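Local coordinates for protein beta-galactosidase (Trichoderma reesei, PDB 3OG2) that probably hydrolyses terminal non-reducing beta-D-galactose residues from beta-D-galactosides, as a secreted glycoprotein of glycoside hydrolase family 35, at residues V410-S416 / L445-D449; Q603-N607 / P980-R985; F738-V742 / L960-E964. One frame throughout, in Å; residues are numbered along the deposited sequence.

Interaction 1: V410-S416 / L445-D449. With NAG (2-acetamido-2-deoxy-beta-D-glucopyranose), chain D.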
loop_
_atom_site.group_PDB
_atom_site.type_symbol
_atom_site.label_atom_id
_atom_site.label_comp_id
_atom_site.label_asym_id
_atom_site.label_seq_id
_atom_site.Cartn_x
_atom_site.Cartn_y
_atom_site.Cartn_z
ATOM N N VAL A 410 -27.928 7.250 0.944
ATOM C CA VAL A 410 -28.820 6.762 -0.101
ATOM C C VAL A 410 -28.043 5.932 -1.105
ATOM O O VAL A 410 -26.960 6.341 -1.549
ATOM C CB VAL A 410 -29.473 7.970 -0.822
ATOM C CG1 VAL A 410 -30.470 7.479 -1.864
ATOM C CG2 VAL A 410 -30.104 8.963 0.165
ATOM N N ARG A 411 -28.558 4.742 -1.458
ATOM C CA ARG A 411 -27.932 3.916 -2.481
ATOM C C ARG A 411 -29.044 3.293 -3.315
ATOM O O ARG A 411 -30.223 3.272 -2.925
ATOM C CB ARG A 411 -27.038 2.825 -1.861
ATOM C CG ARG A 411 -27.803 1.849 -0.980
ATOM C CD ARG A 411 -26.922 0.646 -0.706
ATOM N NE ARG A 411 -27.419 -0.321 0.250
ATOM C CZ ARG A 411 -28.256 -1.297 -0.110
ATOM N NH1 ARG A 411 -28.718 -1.431 -1.353
ATOM N NH2 ARG A 411 -28.626 -2.167 0.844
ATOM N N HIS A 412 -28.664 2.738 -4.462
ATOM C CA HIS A 412 -29.645 1.915 -5.182
ATOM C C HIS A 412 -29.988 0.674 -4.359
ATOM O O HIS A 412 -29.139 0.063 -3.704
ATOM C CB HIS A 412 -29.061 1.468 -6.526
ATOM C CG HIS A 412 -28.875 2.602 -7.492
ATOM N ND1 HIS A 412 -29.897 3.110 -8.248
ATOM C CD2 HIS A 412 -27.775 3.331 -7.825
ATOM C CE1 HIS A 412 -29.462 4.098 -9.017
ATOM N NE2 HIS A 412 -28.163 4.243 -8.767
ATOM N N ALA A 413 -31.244 0.243 -4.427
ATOM C CA ALA A 413 -31.655 -0.940 -3.688
ATOM C C ALA A 413 -30.877 -2.187 -4.087
ATOM O O ALA A 413 -30.506 -2.994 -3.240
ATOM C CB ALA A 413 -33.151 -1.223 -3.929
ATOM N N ASN A 414 -30.632 -2.387 -5.390
ATOM C CA ASN A 414 -29.615 -3.287 -5.887
ATOM C C ASN A 414 -28.321 -2.478 -5.904
ATOM O O ASN A 414 -28.141 -1.620 -6.745
ATOM C CB ASN A 414 -29.995 -3.784 -7.291
ATOM C CG ASN A 414 -28.857 -4.615 -7.863
ATOM O OD1 ASN A 414 -27.799 -4.826 -7.273
ATOM N ND2 ASN A 414 -29.048 -5.057 -9.107
ATOM N N TYR A 415 -27.427 -2.753 -4.962
ATOM C CA TYR A 415 -26.270 -1.908 -4.732
ATOM C C TYR A 415 -25.378 -1.883 -5.974
ATOM O O TYR A 415 -24.551 -0.962 -6.065
ATOM C CB TYR A 415 -25.464 -2.337 -3.483
ATOM C CG TYR A 415 -24.442 -3.419 -3.795
ATOM C CD1 TYR A 415 -24.803 -4.763 -3.898
ATOM C CD2 TYR A 415 -23.120 -3.076 -3.978
ATOM C CE1 TYR A 415 -23.914 -5.761 -4.180
ATOM C CE2 TYR A 415 -22.184 -4.041 -4.286
ATOM C CZ TYR A 415 -22.576 -5.361 -4.372
ATOM O OH TYR A 415 -21.621 -6.286 -4.667
ATOM N N SER A 416 -25.433 -2.890 -6.811
ATOM C CA SER A 416 -24.618 -3.059 -8.026
ATOM C C SER A 416 -25.144 -2.223 -9.177
ATOM O O SER A 416 -24.483 -2.091 -10.218
ATOM C CB SER A 416 -24.617 -4.579 -8.357
ATOM O OG SER A 416 -24.083 -4.782 -9.687
ATOM N N LEU A 445 -30.122 9.684 -8.785
ATOM C CA LEU A 445 -29.007 8.826 -8.315
ATOM C C LEU A 445 -28.545 8.067 -9.559
ATOM O O LEU A 445 -29.292 7.182 -10.048
ATOM C CB LEU A 445 -29.427 7.918 -7.150
ATOM C CG LEU A 445 -28.218 7.175 -6.536
ATOM C CD1 LEU A 445 -27.372 8.122 -5.722
ATOM C CD2 LEU A 445 -28.711 6.006 -5.694
ATOM N N THR A 446 -27.396 8.383 -10.119
ATOM C CA THR A 446 -26.909 7.712 -11.337
ATOM C C THR A 446 -26.232 6.404 -10.979
ATOM O O THR A 446 -26.207 6.003 -9.776
ATOM C CB THR A 446 -25.974 8.654 -12.125
ATOM O OG1 THR A 446 -24.795 8.937 -11.356
ATOM C CG2 THR A 446 -26.679 9.984 -12.404
ATOM N N GLY A 447 -25.718 5.668 -11.941
ATOM C CA GLY A 447 -25.238 4.328 -11.695
ATOM C C GLY A 447 -24.069 4.261 -10.711
ATOM O O GLY A 447 -23.160 5.096 -10.763
ATOM N N ARG A 448 -24.128 3.263 -9.841
ATOM C CA ARG A 448 -23.036 3.035 -8.843
ATOM C C ARG A 448 -22.615 4.315 -8.164
ATOM O O ARG A 448 -21.431 4.625 -7.996
ATOM C CB ARG A 448 -21.869 2.306 -9.514
ATOM C CG ARG A 448 -22.342 0.885 -9.807
ATOM C CD ARG A 448 -21.260 0.022 -10.414
ATOM N NE ARG A 448 -21.801 -1.321 -10.611
ATOM C CZ ARG A 448 -21.126 -2.346 -11.107
ATOM N NH1 ARG A 448 -19.853 -2.209 -11.453
ATOM N NH2 ARG A 448 -21.758 -3.508 -11.247
ATOM N N ASP A 449 -23.624 5.050 -7.714
ATOM C CA ASP A 449 -23.409 6.239 -6.872
ATOM C C ASP A 449 -24.143 6.049 -5.562
ATOM O O ASP A 449 -25.110 5.282 -5.465
ATOM C CB ASP A 449 -23.850 7.509 -7.607
ATOM C CG ASP A 449 -23.245 8.737 -6.978
ATOM O OD1 ASP A 449 -22.353 8.688 -6.072
ATOM O OD2 ASP A 449 -23.674 9.878 -7.324
HETATM C C1 NAG D . -27.933 -5.534 -9.905
HETATM C C2 NAG D . -28.565 -6.732 -10.595
HETATM C C3 NAG D . -27.605 -7.307 -11.623
HETATM C C4 NAG D . -26.834 -6.312 -12.500
HETATM C C5 NAG D . -26.327 -5.098 -11.695
HETATM C C6 NAG D . -25.835 -3.937 -12.549
HETATM C C7 NAG D . -30.078 -7.973 -9.058
HETATM C C8 NAG D . -30.054 -8.893 -7.862
HETATM N N2 NAG D . -28.909 -7.794 -9.665
HETATM O O3 NAG D . -28.196 -8.380 -12.319
HETATM O O4 NAG D . -25.718 -7.002 -13.005
HETATM O O5 NAG D . -27.414 -4.677 -10.898
HETATM O O6 NAG D . -26.950 -3.347 -13.236
HETATM O O7 NAG D . -31.181 -7.787 -9.595
HETATM O O HOH W 1 -25.894 2.670 -5.090
#
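Where a strand runs out into a glycosylated turn, a few well-placed side chains can fasten the turn to a nearby loop, and 410-416 against 445-449 is a worked example. His412 does much of the work. Its m rotamer carries the imidazole across to the loop, where NE2 donates to Thr446 O (2.8 Å) and Leu445 CD2 lies over one ring face, 3.6 Å from the centroid, a CH-pi contact. The backbone of His412 is tied less directly, through a water between its N and Asp449 O, 2.8 Å from each. Further on, Asn414 OD1 accepts from Ser416 N at 3.1 Å, an Asx turn, while Asn414 ND2 is bonded to C1 of a GlcNAc. The CA-to-CB bond of Arg448 points away, yet a long m, t, t chain returns the guanidinium, whose NE and NH2 both donate to Ser416 O (2.8 and 3.2 Å). Arg448 also makes a cation-pi contact with Trp252. Within domain 2, strand 406-412 lies between 394-400 and 450-459 in an antiparallel sheet. The loop 445-449 leads into the latter strand, and Leu445 and His412 also pack on strand 421-427.

Interaction 2: Q603-N607 / P980-R985. With NAG (2-acetamido-2-deoxy-beta-D-glucopyranose), chain B.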
loop_
_atom_site.group_PDB
_atom_site.type_symbol
_atom_site.label_atom_id
_atom_site.label_comp_id
_atom_site.label_asym_id
_atom_site.label_seq_id
_atom_site.Cartn_x
_atom_site.Cartn_y
_atom_site.Cartn_z
ATOM N N GLN A 603 2.560 25.391 -0.974
ATOM C CA GLN A 603 3.336 24.392 -1.680
ATOM C C GLN A 603 2.391 23.520 -2.501
ATOM O O GLN A 603 1.431 23.005 -1.909
ATOM C CB GLN A 603 4.128 23.535 -0.664
ATOM C CG GLN A 603 5.175 24.349 0.098
ATOM C CD GLN A 603 6.257 24.960 -0.777
ATOM O OE1 GLN A 603 6.489 26.194 -0.696
ATOM N NE2 GLN A 603 6.949 24.147 -1.584
ATOM N N ALA A 604 2.656 23.378 -3.775
ATOM C CA ALA A 604 1.701 22.759 -4.686
ATOM C C ALA A 604 2.424 21.986 -5.798
ATOM O O ALA A 604 3.570 22.338 -6.092
ATOM C CB ALA A 604 0.854 23.836 -5.325
ATOM N N ASP A 605 1.733 21.017 -6.361
ATOM C CA ASP A 605 2.229 20.350 -7.558
ATOM C C ASP A 605 1.236 20.575 -8.700
ATOM O O ASP A 605 0.031 20.639 -8.477
ATOM C CB ASP A 605 2.410 18.841 -7.388
ATOM C CG ASP A 605 3.557 18.493 -6.459
ATOM O OD1 ASP A 605 3.923 19.270 -5.560
ATOM O OD2 ASP A 605 4.141 17.353 -6.634
ATOM N N PHE A 606 1.786 20.696 -9.900
ATOM C CA PHE A 606 0.998 20.917 -11.083
ATOM C C PHE A 606 1.373 19.923 -12.188
ATOM O O PHE A 606 2.535 19.808 -12.581
ATOM C CB PHE A 606 1.264 22.329 -11.635
ATOM C CG PHE A 606 0.961 23.387 -10.599
ATOM C CD1 PHE A 606 -0.358 23.779 -10.364
ATOM C CD2 PHE A 606 2.001 23.987 -9.888
ATOM C CE1 PHE A 606 -0.667 24.757 -9.430
ATOM C CE2 PHE A 606 1.682 24.971 -8.947
ATOM C CZ PHE A 606 0.371 25.353 -8.711
ATOM N N ASN A 607 0.398 19.159 -12.682
ATOM C CA ASN A 607 0.710 18.237 -13.783
ATOM C C ASN A 607 0.135 18.775 -15.102
ATOM O O ASN A 607 0.511 18.245 -16.170
ATOM C CB ASN A 607 0.221 16.815 -13.548
ATOM C CG ASN A 607 -1.303 16.694 -13.573
ATOM O OD1 ASN A 607 -2.023 17.650 -13.274
ATOM N ND2 ASN A 607 -1.766 15.504 -13.953
ATOM N N PRO A 980 6.090 14.945 -16.670
ATOM C CA PRO A 980 6.707 15.607 -15.507
ATOM C C PRO A 980 5.708 16.420 -14.696
ATOM O O PRO A 980 4.856 17.112 -15.266
ATOM C CB PRO A 980 7.740 16.575 -16.133
ATOM C CG PRO A 980 7.521 16.557 -17.583
ATOM C CD PRO A 980 6.638 15.423 -17.942
ATOM N N ILE A 981 5.837 16.355 -13.384
ATOM C CA ILE A 981 4.962 17.149 -12.511
ATOM C C ILE A 981 5.776 18.259 -11.865
ATOM O O ILE A 981 6.736 17.989 -11.175
ATOM C CB ILE A 981 4.375 16.221 -11.408
ATOM C CG1 ILE A 981 3.571 15.103 -12.108
ATOM C CG2 ILE A 981 3.592 17.034 -10.392
ATOM C CD1 ILE A 981 3.625 13.818 -11.310
ATOM N N LEU A 982 5.366 19.498 -12.104
ATOM C CA LEU A 982 6.043 20.613 -11.443
ATOM C C LEU A 982 5.730 20.536 -9.968
ATOM O O LEU A 982 4.543 20.468 -9.614
ATOM C CB LEU A 982 5.518 21.913 -12.073
ATOM C CG LEU A 982 6.202 23.189 -11.571
ATOM C CD1 LEU A 982 7.657 23.246 -11.988
ATOM C CD2 LEU A 982 5.442 24.402 -12.095
ATOM N N THR A 983 6.775 20.489 -9.114
ATOM C CA THR A 983 6.561 20.023 -7.758
ATOM C C THR A 983 7.036 20.992 -6.683
ATOM O O THR A 983 8.079 21.660 -6.825
ATOM C CB THR A 983 7.232 18.625 -7.558
ATOM O OG1 THR A 983 6.846 18.124 -6.284
ATOM C CG2 THR A 983 8.751 18.725 -7.503
ATOM N N GLY A 984 6.270 21.016 -5.580
ATOM C CA GLY A 984 6.560 21.782 -4.380
ATOM C C GLY A 984 6.939 20.846 -3.237
ATOM O O GLY A 984 6.923 21.286 -2.099
ATOM N N ARG A 985 7.286 19.582 -3.546
ATOM C CA ARG A 985 7.710 18.643 -2.516
ATOM C C ARG A 985 9.006 19.048 -1.881
ATOM O O ARG A 985 9.774 19.881 -2.416
ATOM C CB ARG A 985 7.897 17.249 -3.153
ATOM C CG ARG A 985 9.155 17.213 -4.039
ATOM C CD ARG A 985 9.197 15.878 -4.790
ATOM N NE ARG A 985 10.297 15.957 -5.774
ATOM C CZ ARG A 985 10.633 14.924 -6.540
ATOM N NH1 ARG A 985 10.004 13.753 -6.450
ATOM N NH2 ARG A 985 11.623 15.066 -7.423
HETATM C C1 NAG B . -3.161 15.351 -14.176
HETATM C C2 NAG B . -3.347 14.136 -15.132
HETATM C C3 NAG B . -4.832 13.867 -15.352
HETATM C C4 NAG B . -5.493 13.623 -13.950
HETATM C C5 NAG B . -5.167 14.825 -13.029
HETATM C C6 NAG B . -5.627 14.533 -11.601
HETATM C C7 NAG B . -1.533 14.156 -16.774
HETATM C C8 NAG B . -1.115 14.592 -18.143
HETATM N N2 NAG B . -2.778 14.486 -16.415
HETATM O O3 NAG B . -4.928 12.641 -16.096
HETATM O O4 NAG B . -6.903 13.647 -14.150
HETATM O O5 NAG B . -3.746 14.927 -12.939
HETATM O O6 NAG B . -5.534 15.751 -10.869
HETATM O O7 NAG B . -0.756 13.630 -15.956
HETATM O O HOH W 2 2.430 16.259 -16.225
#
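This is a short antiparallel beta pairing that joins the end of strand 599-605, in domain 3, to a segment near the C-terminus of the chain, more than 370 residues later. A single bridge defines it: Phe606 and Leu982 form a hydrogen-bonded pair, with Phe606 N to Leu982 O at 2.8 Å and Leu982 N to Phe606 O at 2.9 Å. Their side chains lie on the same side, CD2 to CD2 at 4.1 Å. Beyond the bridge, side chains replace the backbone ladder. Asp605 OD1 accepts from Gly984 N (2.9 Å), Asp605 OD2 accepts from Thr983 OG1 (2.8 Å), and Gln603 NE2 donates to Gly984 O (2.9 Å). A beta carbon on Gly984 would clash with Ala604 O. Thr983 OG1 in turn receives Arg985 N at 3.1 Å, an ST turn that bends the chain away from the pairing. At the other end a water links Asn607 O and Pro980 O, and Asn607 ND2 carries a GlcNAc. Arg591, on the neighbouring strand 589-596, forms a salt bridge with Asp605, while strand 981-982 pairs on with 900-908, so that the bridge connects two sheets.

Interaction 3: F738-V742 / L960-E964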
loop_
_atom_site.group_PDB
_atom_site.type_symbol
_atom_site.label_atom_id
_atom_site.label_comp_id
_atom_site.label_asym_id
_atom_site.label_seq_id
_atom_site.Cartn_x
_atom_site.Cartn_y
_atom_site.Cartn_z
ATOM N N PHE A 738 7.715 -20.417 -9.194
ATOM C CA PHE A 738 9.162 -20.671 -9.196
ATOM C C PHE A 738 9.522 -21.435 -10.463
ATOM O O PHE A 738 8.663 -21.866 -11.254
ATOM C CB PHE A 738 9.611 -21.466 -7.956
ATOM C CG PHE A 738 9.488 -22.974 -8.090
ATOM C CD1 PHE A 738 8.240 -23.621 -8.230
ATOM C CD2 PHE A 738 10.653 -23.769 -8.100
ATOM C CE1 PHE A 738 8.179 -24.998 -8.367
ATOM C CE2 PHE A 738 10.577 -25.150 -8.222
ATOM C CZ PHE A 738 9.353 -25.762 -8.377
ATOM N N ALA A 739 10.834 -21.618 -10.648
ATOM C CA ALA A 739 11.338 -22.519 -11.695
ATOM C C ALA A 739 12.586 -23.207 -11.157
ATOM O O ALA A 739 13.190 -22.766 -10.167
ATOM C CB ALA A 739 11.757 -21.761 -12.948
ATOM N N SER A 740 13.013 -24.247 -11.840
ATOM C CA SER A 740 14.260 -24.905 -11.470
ATOM C C SER A 740 14.943 -25.431 -12.739
ATOM O O SER A 740 14.236 -25.774 -13.710
ATOM C CB SER A 740 14.033 -25.998 -10.444
ATOM O OG SER A 740 13.106 -26.999 -10.814
ATOM N N SER A 741 16.242 -25.496 -12.744
ATOM C CA SER A 741 17.008 -25.971 -13.893
ATOM C C SER A 741 18.095 -26.930 -13.392
ATOM O O SER A 741 18.631 -26.732 -12.285
ATOM C CB SER A 741 17.680 -24.801 -14.604
ATOM O OG SER A 741 16.707 -23.933 -15.159
ATOM N N VAL A 742 18.448 -27.905 -14.220
ATOM C CA VAL A 742 19.374 -28.993 -13.832
ATOM C C VAL A 742 20.451 -29.196 -14.895
ATOM O O VAL A 742 20.108 -29.303 -16.084
ATOM C CB VAL A 742 18.607 -30.309 -13.647
ATOM C CG1 VAL A 742 19.535 -31.473 -13.279
ATOM C CG2 VAL A 742 17.474 -30.131 -12.608
ATOM N N LEU A 960 19.854 -12.686 -16.473
ATOM C CA LEU A 960 19.079 -13.388 -17.500
ATOM C C LEU A 960 19.285 -14.877 -17.292
ATOM O O LEU A 960 20.411 -15.358 -17.472
ATOM C CB LEU A 960 19.573 -12.935 -18.891
ATOM C CG LEU A 960 18.997 -13.710 -20.076
ATOM C CD1 LEU A 960 17.504 -13.464 -20.129
ATOM C CD2 LEU A 960 19.707 -13.302 -21.355
ATOM N N TRP A 961 18.216 -15.580 -16.957
ATOM C CA TRP A 961 18.222 -17.016 -16.756
ATOM C C TRP A 961 17.399 -17.592 -17.912
ATOM O O TRP A 961 16.160 -17.482 -17.892
ATOM C CB TRP A 961 17.682 -17.353 -15.360
ATOM C CG TRP A 961 17.462 -18.802 -15.041
ATOM C CD1 TRP A 961 17.727 -19.961 -15.735
ATOM C CD2 TRP A 961 16.873 -19.296 -13.813
ATOM N NE1 TRP A 961 17.349 -21.086 -15.039
ATOM C CE2 TRP A 961 16.816 -20.689 -13.848
ATOM C CE3 TRP A 961 16.392 -18.603 -12.691
ATOM C CZ2 TRP A 961 16.289 -21.465 -12.798
ATOM C CZ3 TRP A 961 15.869 -19.343 -11.647
ATOM C CH2 TRP A 961 15.822 -20.758 -11.707
ATOM N N ALA A 962 18.123 -18.207 -18.845
ATOM C CA ALA A 962 17.474 -18.858 -19.999
ATOM C C ALA A 962 17.110 -20.285 -19.568
ATOM O O ALA A 962 18.005 -21.048 -19.137
ATOM C CB ALA A 962 18.427 -18.905 -21.152
ATOM N N LEU A 963 15.852 -20.669 -19.639
ATOM C CA LEU A 963 15.388 -21.917 -19.088
ATOM C C LEU A 963 15.480 -23.079 -20.065
ATOM O O LEU A 963 15.399 -24.210 -19.610
ATOM C CB LEU A 963 13.893 -21.752 -18.693
ATOM C CG LEU A 963 13.702 -20.822 -17.492
ATOM C CD1 LEU A 963 12.276 -20.278 -17.483
ATOM C CD2 LEU A 963 14.012 -21.586 -16.214
ATOM N N GLU A 964 15.566 -22.813 -21.375
ATOM C CA GLU A 964 15.556 -23.848 -22.353
ATOM C C GLU A 964 16.873 -23.844 -23.114
ATOM O O GLU A 964 17.659 -22.902 -23.102
ATOM C CB GLU A 964 14.350 -23.667 -23.290
ATOM C CG GLU A 964 13.061 -23.965 -22.503
ATOM C CD GLU A 964 11.801 -23.926 -23.324
ATOM O OE1 GLU A 964 11.810 -23.477 -24.496
ATOM O OE2 GLU A 964 10.753 -24.353 -22.761
#
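Trp961 brings the six-membered ring of its indole up to the backbone at the start of strand 740-744 and just before it, CH2 lying 3.7 Å from Ala739 O and CZ2 4.2 Å from Ser740 C. Its t rotamer carries the ring outward from strand 953-962, so that NE1 meets Ser741 OG at 2.9 Å and donates a hydrogen bond to it, with the hydroxyl near the ring plane. That hydroxyl is also hydrogen-bonded to Ser751 OG on the adjoining strand 747-752, which ties the indole into a small polar cluster. The CA-to-CB bonds of Ala739 and Ser741 point toward the opposing segment, that of Ser740 away, and Ser740 is hydrogen-bonded to Thr732. The apolar part is Ala739 CB, 4.0 Å from Leu963 CD2 and 4.4 Å from Trp961 CH2; Leu963 CD2 also approaches Ser741 OG at 3.7 Å. Arg918, on strand 917-923, touches Ala739, Trp961 and Leu963 alike. The two segments belong to different five-stranded antiparallel sheets, and each falls in its own copy of the second all-beta domain of the family. The arrangement is that of an interface between two beta domains, made by Trp961 and Leu963 against side chains and backbone of 739-741, with a single direct hydrogen bond.

How the interactions relate
All three contacts are largely buried, but they join different levels of the fold. Interaction 1 is local, holding a turn to a loop within domain 2; interactions 2 and 3 bring together segments hundreds of residues apart, and along the chain the third is nested inside the loop closed by the second. Chemistry follows place. Backbone-to-backbone pairing occurs only in interaction 2, where the chain just past the end of strand 599-605 pairs with the short strand 981-982, whereas interaction 1 relies on side chains donating to carbonyls and interaction 3 on an indole packed across a domain boundary. Interactions 1 and 2 each include a glycosylated asparagine and a bridging water. No two touch: centres lie about 36 to 50 Å apart.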